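Local coordinates for aminotransferase, class V family protein (Trichomonas vaginalis, PDB 5F8V) that probably catalyses the pyridoxal-phosphate-dependent transfer of an amino group between O-phospho-L-serine and 2-oxoglutarate, a step of L-serine biosynthesis, at residues Val281-Ala284 against Ile285-Pro289; Glu50-Lys53 against Glu54-Arg58; Ala269-Ala272 against Leu273-Lys277. All coordinates share one frame; numbering follows the deposited sequence.

Contact 1. Residues Val281-Ala284 against Ile285-Pro289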
loop_
_atom_site.group_PDB
_atom_site.type_symbol
_atom_site.label_atom_id
_atom_site.label_comp_id
_atom_site.label_asym_id
_atom_site.label_seq_id
_atom_site.Cartn_x
_atom_site.Cartn_y
_atom_site.Cartn_z
ATOM N N VAL A 281 -13.327 25.352 -17.958
ATOM C CA VAL A 281 -13.928 24.093 -18.413
ATOM C C VAL A 281 -15.457 24.215 -18.389
ATOM O O VAL A 281 -16.113 23.812 -19.346
ATOM C CB VAL A 281 -13.470 22.860 -17.598
ATOM C CG1 VAL A 281 -14.185 21.601 -18.058
ATOM C CG2 VAL A 281 -11.962 22.655 -17.687
ATOM N N TYR A 282 -16.013 24.783 -17.312
ATOM C CA TYR A 282 -17.472 24.934 -17.192
ATOM C C TYR A 282 -18.055 25.921 -18.193
ATOM O O TYR A 282 -19.142 25.689 -18.713
ATOM C CB TYR A 282 -17.903 25.316 -15.758
ATOM C CG TYR A 282 -17.832 24.155 -14.790
ATOM C CD1 TYR A 282 -18.575 23.001 -15.014
ATOM C CD2 TYR A 282 -17.017 24.202 -13.645
ATOM C CE1 TYR A 282 -18.521 21.932 -14.145
ATOM C CE2 TYR A 282 -16.961 23.126 -12.759
ATOM C CZ TYR A 282 -17.723 21.989 -13.016
ATOM O OH TYR A 282 -17.699 20.884 -12.179
ATOM N N GLU A 283 -17.351 27.017 -18.452
ATOM C CA GLU A 283 -17.766 27.956 -19.494
ATOM C C GLU A 283 -17.694 27.311 -20.900
ATOM O O GLU A 283 -18.528 27.613 -21.738
ATOM C CB GLU A 283 -16.986 29.287 -19.412
ATOM C CG GLU A 283 -17.198 30.287 -20.556
ATOM C CD GLU A 283 -18.640 30.786 -20.722
ATOM O OE1 GLU A 283 -19.606 30.068 -20.380
ATOM O OE2 GLU A 283 -18.819 31.918 -21.227
ATOM N N ALA A 284 -16.733 26.414 -21.135
ATOM C CA ALA A 284 -16.693 25.641 -22.384
ATOM C C ALA A 284 -17.875 24.652 -22.488
ATOM O O ALA A 284 -18.416 24.447 -23.579
ATOM C CB ALA A 284 -15.366 24.915 -22.535
ATOM N N ILE A 285 -18.276 24.055 -21.362
ATOM C CA ILE A 285 -19.472 23.215 -21.335
ATOM C C ILE A 285 -20.715 24.080 -21.598
ATOM O O ILE A 285 -21.388 23.902 -22.611
ATOM C CB ILE A 285 -19.625 22.447 -19.999
ATOM C CG1 ILE A 285 -18.490 21.427 -19.823
ATOM C CG2 ILE A 285 -20.986 21.755 -19.920
ATOM C CD1 ILE A 285 -18.272 20.983 -18.390
ATOM N N ASP A 286 -20.970 25.034 -20.703
ATOM C CA ASP A 286 -22.232 25.798 -20.666
ATOM C C ASP A 286 -22.522 26.611 -21.931
ATOM O O ASP A 286 -23.674 26.670 -22.378
ATOM C CB ASP A 286 -22.274 26.737 -19.449
ATOM C CG ASP A 286 -22.407 25.993 -18.118
ATOM O OD1 ASP A 286 -22.682 24.781 -18.099
ATOM O OD2 ASP A 286 -22.227 26.634 -17.064
ATOM N N SER A 287 -21.487 27.216 -22.506
ATOM C CA SER A 287 -21.640 28.079 -23.684
ATOM C C SER A 287 -21.766 27.331 -25.018
ATOM O O SER A 287 -21.952 27.968 -26.052
ATOM C CB SER A 287 -20.469 29.059 -23.776
ATOM O OG SER A 287 -19.277 28.389 -24.139
ATOM N N ASN A 288 -21.652 26.003 -24.992
ATOM C CA ASN A 288 -21.643 25.181 -26.189
ATOM C C ASN A 288 -22.881 24.283 -26.216
ATOM O O ASN A 288 -23.065 23.500 -25.301
ATOM C CB ASN A 288 -20.364 24.331 -26.194
ATOM C CG ASN A 288 -20.132 23.612 -27.509
ATOM O OD1 ASN A 288 -21.071 23.256 -28.215
ATOM N ND2 ASN A 288 -18.869 23.370 -27.831
ATOM N N PRO A 289 -23.710 24.359 -27.288
ATOM C CA PRO A 289 -24.914 23.499 -27.361
ATOM C C PRO A 289 -24.655 21.982 -27.440
ATOM O O PRO A 289 -25.565 21.204 -27.160
ATOM C CB PRO A 289 -25.613 23.982 -28.644
ATOM C CG PRO A 289 -24.515 24.536 -29.483
ATOM C CD PRO A 289 -23.579 25.196 -28.498
#

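Contact 2. Residues Glu50-Lys53 against Glu54-Arg58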
loop_
_atom_site.group_PDB
_atom_site.type_symbol
_atom_site.label_atom_id
_atom_site.label_comp_id
_atom_site.label_asym_id
_atom_site.label_seq_id
_atom_site.Cartn_x
_atom_site.Cartn_y
_atom_site.Cartn_z
ATOM N N GLU A 50 14.138 10.556 9.324
ATOM C CA GLU A 50 14.134 11.999 9.039
ATOM C C GLU A 50 13.158 12.375 7.918
ATOM O O GLU A 50 12.417 13.351 8.044
ATOM C CB GLU A 50 15.536 12.482 8.663
ATOM C CG GLU A 50 16.503 12.570 9.827
ATOM C CD GLU A 50 17.853 13.147 9.421
ATOM O OE1 GLU A 50 18.448 12.662 8.431
ATOM O OE2 GLU A 50 18.326 14.088 10.095
ATOM N N GLU A 51 13.172 11.609 6.823
ATOM C CA GLU A 51 12.295 11.881 5.675
ATOM C C GLU A 51 10.824 11.834 6.070
ATOM O O GLU A 51 10.050 12.714 5.702
ATOM C CB GLU A 51 12.558 10.884 4.538
ATOM C CG GLU A 51 11.670 11.036 3.294
ATOM C CD GLU A 51 11.890 12.324 2.510
ATOM O OE1 GLU A 51 12.861 13.062 2.764
ATOM O OE2 GLU A 51 11.087 12.598 1.603
ATOM N N GLN A 52 10.446 10.805 6.816
ATOM C CA GLN A 52 9.046 10.629 7.195
ATOM C C GLN A 52 8.603 11.666 8.206
ATOM O O GLN A 52 7.487 12.162 8.128
ATOM C CB GLN A 52 8.791 9.234 7.738
ATOM C CG GLN A 52 7.310 8.981 7.988
ATOM C CD GLN A 52 6.994 7.525 8.219
ATOM O OE1 GLN A 52 7.480 6.656 7.501
ATOM N NE2 GLN A 52 6.140 7.251 9.200
ATOM N N LYS A 53 9.481 11.967 9.158
ATOM C CA LYS A 53 9.269 13.063 10.104
ATOM C C LYS A 53 9.031 14.360 9.338
ATOM O O LYS A 53 8.029 15.031 9.555
ATOM C CB LYS A 53 10.484 13.201 11.034
ATOM C CG LYS A 53 10.351 14.210 12.162
ATOM C CD LYS A 53 11.653 14.254 12.969
ATOM C CE LYS A 53 11.842 15.571 13.708
ATOM N NZ LYS A 53 13.269 15.804 14.076
ATOM N N GLU A 54 9.945 14.675 8.425
ATOM C CA GLU A 54 9.850 15.871 7.590
ATOM C C GLU A 54 8.543 15.901 6.776
ATOM O O GLU A 54 7.844 16.917 6.758
ATOM C CB GLU A 54 11.065 15.963 6.659
ATOM C CG GLU A 54 11.118 17.218 5.802
ATOM C CD GLU A 54 12.239 17.166 4.786
ATOM O OE1 GLU A 54 11.946 17.183 3.567
ATOM O OE2 GLU A 54 13.407 17.097 5.201
ATOM N N ALA A 55 8.214 14.784 6.126
ATOM C CA ALA A 55 6.975 14.681 5.335
ATOM C C ALA A 55 5.725 14.966 6.175
ATOM O O ALA A 55 4.801 15.659 5.723
ATOM C CB ALA A 55 6.877 13.314 4.684
ATOM N N THR A 56 5.711 14.457 7.404
ATOM C CA THR A 56 4.594 14.665 8.323
ATOM C C THR A 56 4.454 16.142 8.713
ATOM O O THR A 56 3.355 16.724 8.653
ATOM C CB THR A 56 4.754 13.792 9.594
ATOM O OG1 THR A 56 4.935 12.415 9.216
ATOM C CG2 THR A 56 3.536 13.914 10.500
ATOM N N GLU A 57 5.577 16.727 9.118
ATOM C CA GLU A 57 5.653 18.144 9.479
ATOM C C GLU A 57 5.261 19.045 8.309
ATOM O O GLU A 57 4.517 20.006 8.485
ATOM C CB GLU A 57 7.073 18.502 9.975
ATOM C CG GLU A 57 7.367 18.050 11.405
ATOM C CD GLU A 57 8.854 18.021 11.754
ATOM O OE1 GLU A 57 9.689 18.574 11.001
ATOM O OE2 GLU A 57 9.202 17.431 12.792
ATOM N N ARG A 58 5.753 18.731 7.116
ATOM C CA ARG A 58 5.476 19.558 5.940
ATOM C C ARG A 58 3.968 19.572 5.640
ATOM O O ARG A 58 3.393 20.622 5.354
ATOM C CB ARG A 58 6.279 19.088 4.724
ATOM C CG ARG A 58 6.308 20.096 3.591
ATOM C CD ARG A 58 7.210 19.675 2.443
ATOM N NE ARG A 58 8.589 19.362 2.826
ATOM C CZ ARG A 58 9.590 20.233 2.997
ATOM N NH1 ARG A 58 9.431 21.547 2.833
ATOM N NH2 ARG A 58 10.798 19.769 3.318
HETATM O O HOH W 1 13.408 15.646 1.941
HETATM O O HOH W 2 4.819 9.501 10.351
#

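Contact 3. Residues Ala269-Ala272 against Leu273-Lys277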
loop_
_atom_site.group_PDB
_atom_site.type_symbol
_atom_site.label_atom_id
_atom_site.label_comp_id
_atom_site.label_asym_id
_atom_site.label_seq_id
_atom_site.Cartn_x
_atom_site.Cartn_y
_atom_site.Cartn_z
ATOM N N ALA A 269 -3.323 29.315 -2.883
ATOM C CA ALA A 269 -2.905 29.441 -4.279
ATOM C C ALA A 269 -3.423 28.285 -5.145
ATOM O O ALA A 269 -3.802 28.517 -6.291
ATOM C CB ALA A 269 -1.392 29.538 -4.384
ATOM N N MET A 270 -3.420 27.059 -4.607
ATOM C CA MET A 270 -3.977 25.903 -5.318
ATOM C C MET A 270 -5.470 26.114 -5.584
ATOM O O MET A 270 -5.957 25.864 -6.683
ATOM C CB MET A 270 -3.799 24.584 -4.540
ATOM C CG MET A 270 -2.387 24.000 -4.396
ATOM S SD MET A 270 -1.288 23.823 -5.831
ATOM C CE MET A 270 -2.376 23.656 -7.245
ATOM N N ASP A 271 -6.183 26.580 -4.566
ATOM C CA ASP A 271 -7.606 26.852 -4.690
ATOM C C ASP A 271 -7.892 27.864 -5.808
ATOM O O ASP A 271 -8.803 27.653 -6.600
ATOM C CB ASP A 271 -8.179 27.329 -3.354
ATOM C CG ASP A 271 -9.685 27.431 -3.368
ATOM O OD1 ASP A 271 -10.355 26.534 -3.925
ATOM O OD2 ASP A 271 -10.205 28.418 -2.811
ATOM N N ALA A 272 -7.101 28.934 -5.881
ATOM C CA ALA A 272 -7.254 29.951 -6.941
ATOM C C ALA A 272 -6.940 29.395 -8.335
ATOM O O ALA A 272 -7.669 29.670 -9.290
ATOM C CB ALA A 272 -6.392 31.182 -6.653
ATOM N N LEU A 273 -5.867 28.617 -8.456
ATOM C CA LEU A 273 -5.496 28.037 -9.759
ATOM C C LEU A 273 -6.499 26.978 -10.225
ATOM O O LEU A 273 -6.843 26.919 -11.400
ATOM C CB LEU A 273 -4.089 27.442 -9.718
ATOM C CG LEU A 273 -2.958 28.458 -9.499
ATOM C CD1 LEU A 273 -1.640 27.714 -9.334
ATOM C CD2 LEU A 273 -2.874 29.483 -10.627
ATOM N N ASN A 274 -6.978 26.172 -9.286
ATOM C CA ASN A 274 -7.983 25.168 -9.576
ATOM C C ASN A 274 -9.349 25.773 -9.963
ATOM O O ASN A 274 -9.998 25.279 -10.885
ATOM C CB ASN A 274 -8.097 24.194 -8.409
ATOM C CG ASN A 274 -6.854 23.320 -8.251
ATOM O OD1 ASN A 274 -6.138 23.035 -9.223
ATOM N ND2 ASN A 274 -6.614 22.862 -7.031
ATOM N N LYS A 275 -9.755 26.853 -9.289
ATOM C CA LYS A 275 -10.955 27.615 -9.687
ATOM C C LYS A 275 -10.833 28.229 -11.083
ATOM O O LYS A 275 -11.810 28.249 -11.834
ATOM C CB LYS A 275 -11.288 28.722 -8.677
ATOM C CG LYS A 275 -11.944 28.211 -7.412
ATOM C CD LYS A 275 -12.181 29.315 -6.403
ATOM C CE LYS A 275 -12.973 28.789 -5.224
ATOM N NZ LYS A 275 -12.817 29.671 -4.043
ATOM N N GLU A 276 -9.652 28.744 -11.419
ATOM C CA GLU A 276 -9.410 29.295 -12.761
ATOM C C GLU A 276 -9.606 28.236 -13.831
ATOM O O GLU A 276 -10.336 28.451 -14.794
ATOM C CB GLU A 276 -8.000 29.874 -12.896
ATOM C CG GLU A 276 -7.852 31.283 -12.364
ATOM C CD GLU A 276 -6.405 31.750 -12.346
ATOM O OE1 GLU A 276 -5.629 31.380 -13.268
ATOM O OE2 GLU A 276 -6.045 32.493 -11.399
ATOM N N LYS A 277 -8.926 27.105 -13.659
ATOM C CA LYS A 277 -9.055 25.981 -14.581
ATOM C C LYS A 277 -10.505 25.481 -14.688
ATOM O O LYS A 277 -11.005 25.306 -15.798
ATOM C CB LYS A 277 -8.104 24.844 -14.188
ATOM C CG LYS A 277 -6.630 25.171 -14.419
ATOM C CD LYS A 277 -5.729 24.007 -14.034
ATOM C CE LYS A 277 -5.580 23.880 -12.519
ATOM N NZ LYS A 277 -4.522 22.899 -12.153
#

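Contact 1. Residues Val281-Ala284 against Ile285-Pro289
Glu283 and Ser287 meet at the C-terminal end of helix 267-286, where the chain leaves the helix for a loop. Ser287 OG donates to Glu283 O at 2.6 Å. Ser287 N reaches the same Glu283 O at 3.1 Å, from above the carbonyl plane. One carbonyl oxygen thus takes both donors of a single serine. The hydroxyl can fold back because OG stands between the backbone N and the carbonyl carbon (chi1 71°). The Glu283 chain bends at its second torsion (61°), which brings OE1 to 3.6 Å from Ser287 CB, alongside the serine.

Two ordinary helix bonds precede this pair. Ile285 N donates to Val281 O at 3.0 Å, and Asp286 N donates to Tyr282 O at 2.8 Å. A tighter turn follows, with Asn288 N on Ile285 O at 3.2 Å.

The apolar contacts converge on Ile285 CD1. It approaches the Tyr282 ring obliquely, 3.9 Å from CD1 of that ring, and lies 4.1 Å from Val281 CG1. The Tyr282 and Ile285 side chains run side by side. Val281 and Ile285 also touch Met305 and Phe307, respectively, on strand 304-307, while Ala284 packs on Val362 and Met365 of helix 355-367 and Ile285 on Met365.

Outside the segments, Tyr282 OH bonds to Ser301 O and Asp286 OD2 forms a salt bridge with Arg300. The chemistry is therefore split by side. Val281, Tyr282 and Ile285 form the buried apolar side, while exposed Ser287, just past the helix, gives Glu283 O two donors.

Contact 2. Residues Glu50-Lys53 against Glu54-Arg58
Gln52 and Thr56 lie one turn apart on alpha-helix 46-63, which flanks the large sheet of a fold-type I PLP enzyme. Thr56 touches Ile71 and Phe73 of strand 69-75, and Gln52 touches Ile251, so the helix packs on both helix 248-263 and this outer strand.

The backbone bonds are regular: Glu50 O, Glu51 O and Lys53 O accept from Glu54 N, Ala55 N and Glu57 N, respectively. Gln52 O accepts twice. Thr56 N reaches it at 3.0 Å and Thr56 OG1 at 2.8 Å, from opposite faces of the carbonyl plane. The threonine hydroxyl turns back along the helix because OG1 is anti to its own carbonyl carbon and beside the backbone N (chi1 -54°).

Two waters join side chains. The first donates to Glu51 OE1 and to Glu54 OE1, two carboxylate oxygens that lie 4.3 Å apart. This bridge probably eases the repulsion between them. The second water accepts from Gln52 NE2 and donates to Thr56 OG1, while Gln52 OE1 takes a bond from Trp48.

The charged contacts differ in strength. Lys53 and Glu57 do not form a salt bridge, since Lys53 NZ and Glu57 OE2 are 4.6 Å apart. The carboxylate instead lies against the lysine chain, with Glu57 OE2 3.4 Å from Lys53 CE. Within 54-58 there is a true salt bridge, between Arg58 and Glu54. Helix 248-263 supports these groups: Asn255 bonds to both Glu51 and Glu54, and Glu262 pairs with Arg58 NH1. In the Arg58-Glu54 bridge, Arg58 NH2 lies 2.8 Å from Glu54 OE1, which sits in the guanidinium plane but is approached from above its own carboxylate plane.

Contact 3. Residues Ala269-Ala272 against Leu273-Lys277
Asp271 and Lys275 form an i to i+4 intrahelical salt bridge on helix 267-286. Lys275 NZ lies 3.1 Å from Asp271 OD2, on the syn side of the carboxylate and 30° out of its plane. The lysine chain is extended beyond CG. Its CE lies 3.7 Å from Asp271 OD1 and no farther from OD2, while NZ leans to OD2. Asp271 CG is anti to its backbone N (chi1 -171°), which lets the carboxylate meet the lysine from the previous turn.

The backbone bonds hold this spacing. Lys275 N donates to Asp271 O at 3.0 Å, and Asn274 N donates to Met270 O at 2.8 Å. Leu273 N and Glu276 N continue the pattern to Ala269 O and Ala272 O. Asn274 and Met270, both buried, touch through ND2 and CB.

The second shell holds Asp271 and Asn274. Arg302 forms a salt bridge with Asp271 OD1, so the carboxylate has two positive partners, Lys275 at OD2 and Arg302 at OD1, and is probably kept ionised. Asn274 OD1 receives a weak bond of 3.3 Å from Lys277 NZ. Asn351 accepts from Asn274 ND2, and the carbonyl oxygens of Tyr350 and Cys353 accept from Lys277 NZ.

This turn thus joins helix 267-286 to two later parts of the fold: Asn274 rests on Arg302 and Met303, just ahead of strand 304-307, and Lys277 packs on Met355 and Val358 of helix 355-367.

How the contacts relate
Contacts 1 and 3 share helix 267-286. Their centres are 18 Å apart, and both lie on the same side of the chain's centre. Val358 of helix 355-367 touches both, through Val281 and Lys277. Contact 2 stands apart on helix 46-63. Its centre is 26 Å from that of contact 3 and 42 Å from that of contact 1, with nearest atoms about 12 Å and 27 Å away, respectively. The cofactor, pyridoxal phosphate, is bound to Lys202, which belongs to none of the segments. Lys202 follows strand 193-199 of the seven-stranded sheet, and contact 2 packs on edge strand 69-75 of that same sheet.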